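Local coordinates for carbohydrate binding protein, putative, cpb33A (Cellvibrio japonicus, PDB 5FJQ) that acts, in its copper-binding domain, as a lytic polysaccharide monooxygenase that is important for efficient chitin utilization by the bacterium, at residues K101-R106 with I158-W163; G88-V93 with V144-R149; I57-L62 with P119-D124. One frame throughout, in Å; residues are numbered along the deposited sequence.

The three contacts lie in one beta-sandwich domain of the lytic polysaccharide monooxygenase type. Contacts 1 and 2 each pair two strands antiparallel but belong to different sheets, and loops join them: strand 88-96 leads on to 102-109, and 139-146 to 152-161. Contact 1 is the most buried, with no fully exposed residue; it lies close to the copper and combines stacked rings, a bulge and several charged side chains. Contacts 2 and 3 each have an exposed edge. Contact 2 has a largely apolar inner side; contact 3 joins two irregular loops by single bonds. W122 of contact 3 packs on I158 of contact 1, whereas contact 2 stays about 7 Å from either at the nearest atoms.

Contact 1. Residues K101-R106 with I158-W163; sequences KTKYFR and IWQRDW
Strands 104-106 and 158-161 run antiparallel, their axes at 165°, and a classic beta bulge, K103 and Y104 both facing Q160, lies near the start of the first and the end of the second. Q160 O is gripped twice, by K103 N at 2.8 Å and by Y104 N at 3.3 Å. F105 and W159 run side by side and their rings stack face to face, offset, the centroid of F105 3.8 Å from that of the five-membered ring and the planes inclined by 23°. The indole reaches on to T102, where NE1 gives its hydrogen to OG1 at 2.9 Å, so a threonine hydroxyl satisfies a buried N-H. On the other side Q160 CB sits over the Y104 ring, 3.5 Å from its centroid, while NE of R106, salt-bridged to D130, lies over the centre of the opposite face. K103 bends so that CE lies over the six-membered ring of W163, 3.8 Å from its centroid, and NZ makes a cation-pi contact there. The long lysine also forms a salt bridge from NZ to D162 OD1 at 3.4 Å, its hydrogen bond weak, D164 being the stronger partner. The side chain of R161, about 5 Å from the copper, touches the copper ligand H100 and is salt-bridged to D166 and E169. Strand 126-130 flanks 102-109, 169-178 pairs with 152-161, and H53 of helix 53-56 packs on I158 and Q160.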
loop_
_atom_site.group_PDB
_atom_site.type_symbol
_atom_site.label_atom_id
_atom_site.label_comp_id
_atom_site.label_asym_id
_atom_site.label_seq_id
_atom_site.Cartn_x
_atom_site.Cartn_y
_atom_site.Cartn_z
ATOM N N LYS A 101 -11.369 12.270 -8.885
ATOM C CA LYS A 101 -11.276 13.457 -8.019
ATOM C C LYS A 101 -10.889 12.887 -6.661
ATOM O O LYS A 101 -11.335 11.822 -6.318
ATOM C CB LYS A 101 -12.588 14.258 -7.975
ATOM C CG LYS A 101 -13.155 14.574 -9.343
ATOM C CD LYS A 101 -13.902 15.892 -9.346
ATOM C CE LYS A 101 -13.965 16.525 -10.740
ATOM N NZ LYS A 101 -12.729 17.315 -11.047
ATOM N N THR A 102 -9.986 13.570 -5.953
ATOM C CA THR A 102 -9.274 13.032 -4.758
ATOM C C THR A 102 -9.577 13.917 -3.553
ATOM O O THR A 102 -9.389 15.145 -3.610
ATOM C CB THR A 102 -7.741 13.016 -5.001
ATOM O OG1 THR A 102 -7.469 12.094 -6.068
ATOM C CG2 THR A 102 -6.961 12.588 -3.778
ATOM N N LYS A 103 -10.017 13.277 -2.472
ATOM C CA LYS A 103 -10.095 13.904 -1.150
ATOM C C LYS A 103 -8.679 13.970 -0.567
ATOM O O LYS A 103 -8.240 15.018 -0.019
ATOM C CB LYS A 103 -11.052 13.124 -0.258
ATOM C CG LYS A 103 -11.416 13.852 1.023
ATOM C CD LYS A 103 -12.260 15.080 0.746
ATOM C CE LYS A 103 -13.722 14.832 1.068
ATOM N NZ LYS A 103 -14.593 15.893 0.493
ATOM N N TYR A 104 -7.922 12.888 -0.730
ATOM C CA TYR A 104 -6.505 12.839 -0.286
ATOM C C TYR A 104 -5.727 11.594 -0.678
ATOM O O TYR A 104 -6.310 10.493 -0.898
ATOM C CB TYR A 104 -6.409 12.964 1.249
ATOM C CG TYR A 104 -7.196 11.945 2.027
ATOM C CD1 TYR A 104 -6.749 10.609 2.147
ATOM C CD2 TYR A 104 -8.327 12.323 2.720
ATOM C CE1 TYR A 104 -7.442 9.691 2.911
ATOM C CE2 TYR A 104 -9.039 11.419 3.491
ATOM C CZ TYR A 104 -8.605 10.098 3.574
ATOM O OH TYR A 104 -9.343 9.226 4.298
ATOM N N PHE A 105 -4.414 11.730 -0.732
ATOM C CA PHE A 105 -3.541 10.539 -0.616
ATOM C C PHE A 105 -2.890 10.665 0.737
ATOM O O PHE A 105 -2.200 11.721 1.036
ATOM C CB PHE A 105 -2.435 10.475 -1.711
ATOM C CG PHE A 105 -2.979 10.234 -3.120
ATOM C CD1 PHE A 105 -3.476 11.292 -3.880
ATOM C CD2 PHE A 105 -3.078 8.937 -3.641
ATOM C CE1 PHE A 105 -4.006 11.100 -5.181
ATOM C CE2 PHE A 105 -3.602 8.739 -4.925
ATOM C CZ PHE A 105 -4.096 9.806 -5.680
ATOM N N ARG A 106 -2.974 9.596 1.522
ATOM C CA ARG A 106 -2.292 9.573 2.799
ATOM C C ARG A 106 -1.289 8.448 2.924
ATOM O O ARG A 106 -1.503 7.331 2.408
ATOM C CB ARG A 106 -3.290 9.421 3.986
ATOM C CG ARG A 106 -4.028 10.690 4.292
ATOM C CD ARG A 106 -5.054 10.444 5.393
ATOM N NE ARG A 106 -5.784 11.699 5.577
ATOM C CZ ARG A 106 -6.953 11.824 6.216
ATOM N NH1 ARG A 106 -7.571 10.759 6.669
ATOM N NH2 ARG A 106 -7.549 13.013 6.311
ATOM N N ILE A 158 -2.932 5.394 1.195
ATOM C CA ILE A 158 -4.343 5.232 1.002
ATOM C C ILE A 158 -4.815 6.377 0.153
ATOM O O ILE A 158 -4.494 7.580 0.413
ATOM C CB ILE A 158 -5.152 5.393 2.321
ATOM C CG1 ILE A 158 -4.778 4.337 3.356
ATOM C CG2 ILE A 158 -6.658 5.395 2.025
ATOM C CD1 ILE A 158 -5.705 4.326 4.579
ATOM N N TRP A 159 -5.553 6.019 -0.883
ATOM C CA TRP A 159 -6.127 6.989 -1.806
ATOM C C TRP A 159 -7.609 7.075 -1.588
ATOM O O TRP A 159 -8.339 6.081 -1.871
ATOM C CB TRP A 159 -5.802 6.571 -3.265
ATOM C CG TRP A 159 -6.390 7.490 -4.281
ATOM C CD1 TRP A 159 -6.916 8.739 -4.064
ATOM C CD2 TRP A 159 -6.491 7.253 -5.706
ATOM N NE1 TRP A 159 -7.366 9.289 -5.277
ATOM C CE2 TRP A 159 -7.146 8.381 -6.278
ATOM C CE3 TRP A 159 -6.196 6.158 -6.521
ATOM C CZ2 TRP A 159 -7.419 8.488 -7.651
ATOM C CZ3 TRP A 159 -6.445 6.269 -7.927
ATOM C CH2 TRP A 159 -7.083 7.418 -8.458
ATOM N N GLN A 160 -8.061 8.241 -1.104
ATOM C CA GLN A 160 -9.486 8.486 -0.867
ATOM C C GLN A 160 -10.011 9.357 -2.055
ATOM O O GLN A 160 -9.596 10.512 -2.238
ATOM C CB GLN A 160 -9.771 9.117 0.554
ATOM C CG GLN A 160 -11.238 9.501 0.825
ATOM C CD GLN A 160 -12.161 8.328 0.966
ATOM O OE1 GLN A 160 -12.126 7.577 1.984
ATOM N NE2 GLN A 160 -13.057 8.191 -0.001
ATOM N N ARG A 161 -10.856 8.712 -2.874
ATOM C CA ARG A 161 -11.594 9.313 -3.991
ATOM C C ARG A 161 -12.610 10.304 -3.378
ATOM O O ARG A 161 -13.211 10.026 -2.317
ATOM C CB ARG A 161 -12.286 8.206 -4.807
ATOM C CG ARG A 161 -13.153 8.689 -5.973
ATOM C CD ARG A 161 -13.529 7.518 -6.856
ATOM N NE ARG A 161 -14.219 7.948 -8.079
ATOM C CZ ARG A 161 -14.941 7.120 -8.841
ATOM N NH1 ARG A 161 -15.022 5.844 -8.492
ATOM N NH2 ARG A 161 -15.576 7.549 -9.932
ATOM N N ASP A 162 -12.782 11.469 -4.002
ATOM C CA ASP A 162 -13.602 12.525 -3.391
ATOM C C ASP A 162 -15.092 12.250 -3.523
ATOM O O ASP A 162 -15.640 12.410 -4.611
ATOM C CB ASP A 162 -13.282 13.860 -4.036
ATOM C CG ASP A 162 -13.863 15.000 -3.266
ATOM O OD1 ASP A 162 -14.981 14.889 -2.775
ATOM O OD2 ASP A 162 -13.164 15.995 -3.125
ATOM N N TRP A 163 -15.759 11.848 -2.422
ATOM C CA TRP A 163 -17.127 11.374 -2.581
ATOM C C TRP A 163 -18.113 12.548 -2.754
ATOM O O TRP A 163 -19.265 12.340 -3.154
ATOM C CB TRP A 163 -17.565 10.487 -1.414
ATOM C CG TRP A 163 -17.606 11.239 -0.171
ATOM C CD1 TRP A 163 -18.644 12.000 0.307
ATOM C CD2 TRP A 163 -16.527 11.385 0.764
ATOM N NE1 TRP A 163 -18.284 12.607 1.506
ATOM C CE2 TRP A 163 -16.993 12.245 1.812
ATOM C CE3 TRP A 163 -15.207 10.874 0.825
ATOM C CZ2 TRP A 163 -16.191 12.577 2.913
ATOM C CZ3 TRP A 163 -14.414 11.205 1.905
ATOM C CH2 TRP A 163 -14.907 12.048 2.952
#

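Contact 2. Residues G88-V93 with V144-R149; sequences GAREFV and VILPYR
One sheet of the immunoglobulin-like beta sandwich has three antiparallel strands, and here its central strand, 88-96, meets the outer strand 139-146. The short segments cross at 134°; between them G88-L146, A89-I145 and R90-V144 pair, and the pairing goes on with F92 and H142. Two hydrogen-bonded pairs hold the contact. G88 N points almost straight at L146 O (2.8 Å, 173° at the hydrogen) and meets a lone pair, while R90 N reaches V144 O nearly along the C=O axis at 2.9 Å; each pair also has its return bond. The backbone angles of G88 would jam a CB against the preceding carbonyl oxygen, so glycine suits this place.

The side chains sort by face. On the exposed one, I145 folds back at chi2 (-45°) and sets CD1 on A89 CB at 3.5 Å, a small partner that leaves room for the methyl. The inner face is largely apolar and turned to the other sheet: V144 and L146 rest on I128 of strand 126-130, and the F92 ring meets that of Y107. R90, at its margin, contributes only its aliphatic base, lying beside L146, and sends NH1 off to S84 O. F92, two residues on from R90, crosses V144 at about a right angle. Its ring reaches both branched residues, CE1 standing 4.0 Å from L146 CD2 and CD1 only 3.3 Å from V144 CG2.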
loop_
_atom_site.group_PDB
_atom_site.type_symbol
_atom_site.label_atom_id
_atom_site.label_comp_id
_atom_site.label_asym_id
_atom_site.label_seq_id
_atom_site.Cartn_x
_atom_site.Cartn_y
_atom_site.Cartn_z
ATOM N N GLY A 88 14.040 11.454 5.970
ATOM C CA GLY A 88 13.921 12.552 5.049
ATOM C C GLY A 88 13.020 12.350 3.847
ATOM O O GLY A 88 12.257 11.356 3.735
ATOM N N ALA A 89 13.104 13.294 2.929
ATOM C CA ALA A 89 12.158 13.336 1.824
ATOM C C ALA A 89 12.362 12.138 0.905
ATOM O O ALA A 89 13.478 11.752 0.624
ATOM C CB ALA A 89 12.274 14.640 1.068
ATOM N N ARG A 90 11.264 11.473 0.565
ATOM C CA ARG A 90 11.305 10.415 -0.453
ATOM C C ARG A 90 10.078 10.598 -1.366
ATOM O O ARG A 90 8.980 10.744 -0.890
ATOM C CB ARG A 90 11.341 9.041 0.237
ATOM C CG ARG A 90 11.464 7.846 -0.699
ATOM C CD ARG A 90 12.718 7.982 -1.526
ATOM N NE ARG A 90 12.745 6.853 -2.415
ATOM C CZ ARG A 90 13.632 5.861 -2.379
ATOM N NH1 ARG A 90 14.702 5.870 -1.543
ATOM N NH2 ARG A 90 13.456 4.880 -3.245
ATOM N N GLU A 91 10.255 10.690 -2.677
ATOM C CA GLU A 91 9.058 10.648 -3.560
ATOM C C GLU A 91 8.366 9.251 -3.595
ATOM O O GLU A 91 9.021 8.191 -3.711
ATOM C CB GLU A 91 9.329 11.073 -5.021
ATOM C CG GLU A 91 10.167 12.330 -5.171
ATOM C CD GLU A 91 9.891 13.068 -6.465
ATOM O OE1 GLU A 91 9.561 12.429 -7.505
ATOM O OE2 GLU A 91 9.971 14.312 -6.422
ATOM N N PHE A 92 7.050 9.319 -3.496
ATOM C CA PHE A 92 6.110 8.205 -3.685
ATOM C C PHE A 92 5.168 8.551 -4.823
ATOM O O PHE A 92 4.618 9.658 -4.910
ATOM C CB PHE A 92 5.324 7.936 -2.394
ATOM C CG PHE A 92 6.151 7.334 -1.294
ATOM C CD1 PHE A 92 7.026 8.121 -0.533
ATOM C CD2 PHE A 92 6.129 5.993 -1.067
ATOM C CE1 PHE A 92 7.807 7.534 0.459
ATOM C CE2 PHE A 92 6.918 5.396 -0.079
ATOM C CZ PHE A 92 7.755 6.169 0.679
ATOM N N VAL A 93 4.996 7.604 -5.718
ATOM C CA VAL A 93 4.336 7.937 -6.943
ATOM C C VAL A 93 3.245 6.931 -7.113
ATOM O O VAL A 93 3.539 5.731 -7.037
ATOM C CB VAL A 93 5.302 7.795 -8.165
ATOM C CG1 VAL A 93 4.512 7.909 -9.463
ATOM C CG2 VAL A 93 6.493 8.794 -8.087
ATOM N N VAL A 144 7.115 12.423 0.545
ATOM C CA VAL A 144 6.679 12.043 1.917
ATOM C C VAL A 144 7.900 12.241 2.736
ATOM O O VAL A 144 9.007 11.902 2.256
ATOM C CB VAL A 144 6.268 10.550 1.953
ATOM C CG1 VAL A 144 5.901 10.070 3.367
ATOM C CG2 VAL A 144 5.115 10.345 0.995
ATOM N N ILE A 145 7.784 12.865 3.916
ATOM C CA ILE A 145 8.978 12.969 4.723
ATOM C C ILE A 145 9.057 11.721 5.634
ATOM O O ILE A 145 8.211 11.520 6.536
ATOM C CB ILE A 145 9.109 14.327 5.498
ATOM C CG1 ILE A 145 8.958 15.572 4.598
ATOM C CG2 ILE A 145 10.325 14.363 6.424
ATOM C CD1 ILE A 145 9.690 15.586 3.259
ATOM N N LEU A 146 10.047 10.862 5.397
ATOM C CA LEU A 146 10.212 9.631 6.203
ATOM C C LEU A 146 10.817 10.002 7.535
ATOM O O LEU A 146 11.846 10.744 7.580
ATOM C CB LEU A 146 11.079 8.607 5.483
ATOM C CG LEU A 146 10.521 8.248 4.113
ATOM C CD1 LEU A 146 11.625 7.610 3.247
ATOM C CD2 LEU A 146 9.269 7.388 4.187
ATOM N N PRO A 147 10.179 9.545 8.636
ATOM C CA PRO A 147 10.730 9.850 9.947
ATOM C C PRO A 147 11.980 9.013 10.230
ATOM O O PRO A 147 12.277 8.064 9.482
ATOM C CB PRO A 147 9.588 9.461 10.904
ATOM C CG PRO A 147 8.911 8.288 10.214
ATOM C CD PRO A 147 9.023 8.606 8.715
ATOM N N TYR A 148 12.725 9.336 11.288
ATOM C CA TYR A 148 13.830 8.441 11.679
ATOM C C TYR A 148 13.339 7.012 11.941
ATOM O O TYR A 148 12.507 6.792 12.812
ATOM C CB TYR A 148 14.576 8.969 12.912
ATOM C CG TYR A 148 15.753 8.124 13.262
ATOM C CD1 TYR A 148 16.945 8.240 12.537
ATOM C CD2 TYR A 148 15.674 7.172 14.281
ATOM C CE1 TYR A 148 18.061 7.453 12.839
ATOM C CE2 TYR A 148 16.780 6.375 14.597
ATOM C CZ TYR A 148 17.967 6.516 13.869
ATOM O OH TYR A 148 19.073 5.716 14.167
ATOM N N ARG A 149 13.926 6.045 11.229
ATOM C CA ARG A 149 13.701 4.633 11.466
ATOM C C ARG A 149 15.012 3.901 11.169
ATOM O O ARG A 149 15.912 4.475 10.544
ATOM C CB ARG A 149 12.581 4.072 10.538
ATOM C CG ARG A 149 11.119 4.539 10.755
ATOM C CD ARG A 149 10.588 4.203 12.141
ATOM N NE ARG A 149 9.151 4.448 12.283
ATOM C CZ ARG A 149 8.630 5.571 12.782
ATOM N NH1 ARG A 149 9.438 6.550 13.166
ATOM N NH2 ARG A 149 7.323 5.727 12.869
#

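Contact 3. Residues I57-L62 with P119-D124; sequences IPDGRL and PLRWSD
A type II beta turn, P58 to R61, docks against 119-122, the residues that lead into the 3-10 turn 122-124, joining the long loop region ahead of strand 83-84 to the loop before strand 126-130. Three direct hydrogen bonds cross the interface. G60 N donates to L120 O at 2.7 Å, in the carbonyl plane; G60 takes the third place of the turn, where its positive phi (78°) suits a residue without a side chain. W122 NE1 points at I57 O, 2.8 Å away and within the indole plane, in a nearly straight bond (169°). D59 OD1 accepts W122 N at 2.7 Å and also a water at 2.7 Å, which in turn accepts from S123 N. One carboxylate oxygen thereby serves two successive amides, W122 directly and S123 through the water, an electrostatic setting that probably favours its charged form.

Within 119-124, D124 reinforces this shape. Its OD2 accepts R121 N at 3.0 Å, while OD1 lies above the guanidinium plane, so its salt bridge with R121 rests on charge rather than on a directed N-H.

Apolar contacts fill the inner side. I57 meets the indole's six-membered ring at CZ2 and I158 packs on it too, while H53 and D54 of helix 53-56 lie against W122. L120 reaches C174, whose disulfide partner C63 follows L62. The branched end of L62 divides its work: CD2 meets L120 CD2 at 3.8 Å, and CD1 lies over the indole face as a CH-pi contact, 3.6 Å from the centroid of the five-membered ring of W122.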
loop_
_atom_site.group_PDB
_atom_site.type_symbol
_atom_site.label_atom_id
_atom_site.label_comp_id
_atom_site.label_asym_id
_atom_site.label_seq_id
_atom_site.Cartn_x
_atom_site.Cartn_y
_atom_site.Cartn_z
ATOM N N ILE A 57 -12.118 -2.438 6.180
ATOM C CA ILE A 57 -10.947 -3.308 6.204
ATOM C C ILE A 57 -10.563 -3.823 7.604
ATOM O O ILE A 57 -10.112 -3.022 8.466
ATOM C CB ILE A 57 -9.712 -2.616 5.585
ATOM C CG1 ILE A 57 -9.982 -2.110 4.144
ATOM C CG2 ILE A 57 -8.449 -3.475 5.800
ATOM C CD1 ILE A 57 -8.871 -1.198 3.641
ATOM N N PRO A 58 -10.658 -5.157 7.818
ATOM C CA PRO A 58 -10.317 -5.743 9.163
ATOM C C PRO A 58 -8.833 -5.587 9.447
ATOM O O PRO A 58 -8.052 -5.522 8.490
ATOM C CB PRO A 58 -10.698 -7.235 8.987
ATOM C CG PRO A 58 -11.731 -7.245 7.893
ATOM C CD PRO A 58 -11.250 -6.178 6.920
ATOM N N ASP A 59 -8.393 -5.520 10.694
ATOM C CA ASP A 59 -6.922 -5.641 10.912
ATOM C C ASP A 59 -6.381 -6.922 10.251
ATOM O O ASP A 59 -7.090 -7.951 10.174
ATOM C CB ASP A 59 -6.560 -5.704 12.393
ATOM C CG ASP A 59 -6.802 -4.411 13.108
ATOM O OD1 ASP A 59 -6.296 -3.339 12.715
ATOM O OD2 ASP A 59 -7.504 -4.479 14.127
ATOM N N GLY A 60 -5.126 -6.933 9.862
ATOM C CA GLY A 60 -4.580 -8.112 9.208
ATOM C C GLY A 60 -4.996 -8.196 7.752
ATOM O O GLY A 60 -4.589 -9.122 7.071
ATOM N N ARG A 61 -5.824 -7.250 7.279
ATOM C CA ARG A 61 -6.253 -7.197 5.856
ATOM C C ARG A 61 -5.957 -5.835 5.121
ATOM O O ARG A 61 -6.579 -5.488 4.085
ATOM C CB ARG A 61 -7.752 -7.617 5.725
ATOM C CG ARG A 61 -8.078 -9.057 6.118
ATOM C CD ARG A 61 -7.273 -10.103 5.335
ATOM N NE ARG A 61 -7.572 -11.466 5.778
ATOM C CZ ARG A 61 -6.826 -12.543 5.521
ATOM N NH1 ARG A 61 -5.708 -12.417 4.838
ATOM N NH2 ARG A 61 -7.184 -13.748 5.998
ATOM N N LEU A 62 -4.991 -5.062 5.647
ATOM C CA LEU A 62 -4.759 -3.761 5.188
ATOM C C LEU A 62 -4.142 -3.881 3.777
ATOM O O LEU A 62 -4.595 -3.252 2.850
ATOM C CB LEU A 62 -3.807 -3.116 6.155
ATOM C CG LEU A 62 -4.507 -2.240 7.165
ATOM C CD1 LEU A 62 -5.261 -2.984 8.260
ATOM C CD2 LEU A 62 -3.539 -1.194 7.762
ATOM N N PRO A 119 0.401 -9.978 10.969
ATOM C CA PRO A 119 -0.200 -9.084 9.965
ATOM C C PRO A 119 -0.510 -7.670 10.461
ATOM O O PRO A 119 -0.680 -7.377 11.668
ATOM C CB PRO A 119 -1.422 -9.859 9.464
ATOM C CG PRO A 119 -0.947 -11.278 9.596
ATOM C CD PRO A 119 -0.164 -11.336 10.878
ATOM N N LEU A 120 -0.511 -6.795 9.485
ATOM C CA LEU A 120 -0.506 -5.346 9.687
ATOM C C LEU A 120 -1.882 -4.964 10.261
ATOM O O LEU A 120 -2.898 -5.460 9.776
ATOM C CB LEU A 120 -0.285 -4.676 8.307
ATOM C CG LEU A 120 -0.219 -3.132 8.340
ATOM C CD1 LEU A 120 0.951 -2.753 9.218
ATOM C CD2 LEU A 120 -0.078 -2.581 6.941
ATOM N N ARG A 121 -1.898 -4.162 11.321
ATOM C CA ARG A 121 -3.106 -3.690 11.951
ATOM C C ARG A 121 -3.194 -2.175 11.821
ATOM O O ARG A 121 -2.195 -1.495 11.686
ATOM C CB ARG A 121 -3.135 -4.061 13.457
ATOM C CG ARG A 121 -3.059 -5.556 13.755
ATOM C CD ARG A 121 -2.569 -5.777 15.172
ATOM N NE ARG A 121 -1.095 -5.882 15.153
ATOM C CZ ARG A 121 -0.296 -5.656 16.196
ATOM N NH1 ARG A 121 -0.821 -5.306 17.372
ATOM N NH2 ARG A 121 1.028 -5.776 16.068
ATOM N N TRP A 122 -4.417 -1.658 11.866
ATOM C CA TRP A 122 -4.601 -0.232 11.916
ATOM C C TRP A 122 -3.797 0.449 13.041
ATOM O O TRP A 122 -3.287 1.533 12.847
ATOM C CB TRP A 122 -6.063 0.088 12.043
ATOM C CG TRP A 122 -6.798 -0.202 10.787
ATOM C CD1 TRP A 122 -7.656 -1.245 10.558
ATOM C CD2 TRP A 122 -6.705 0.533 9.570
ATOM N NE1 TRP A 122 -8.142 -1.168 9.288
ATOM C CE2 TRP A 122 -7.563 -0.096 8.644
ATOM C CE3 TRP A 122 -6.029 1.698 9.188
ATOM C CZ2 TRP A 122 -7.743 0.383 7.321
ATOM C CZ3 TRP A 122 -6.200 2.183 7.856
ATOM C CH2 TRP A 122 -7.044 1.518 6.950
ATOM N N SER A 123 -3.785 -0.156 14.237
ATOM C CA SER A 123 -3.086 0.402 15.382
ATOM C C SER A 123 -1.531 0.479 15.154
ATOM O O SER A 123 -0.837 1.149 15.894
ATOM C CB SER A 123 -3.438 -0.412 16.638
ATOM O OG SER A 123 -2.983 -1.755 16.502
ATOM N N ASP A 124 -1.023 -0.191 14.118
ATOM C CA ASP A 124 0.421 -0.188 13.789
ATOM C C ASP A 124 0.925 1.051 12.994
ATOM O O ASP A 124 2.129 1.164 12.743
ATOM C CB ASP A 124 0.800 -1.399 12.938
ATOM C CG ASP A 124 0.837 -2.714 13.698
ATOM O OD1 ASP A 124 1.218 -2.765 14.876
ATOM O OD2 ASP A 124 0.526 -3.767 13.102
HETATM O O HOH W 1 -5.161 -2.406 14.953
#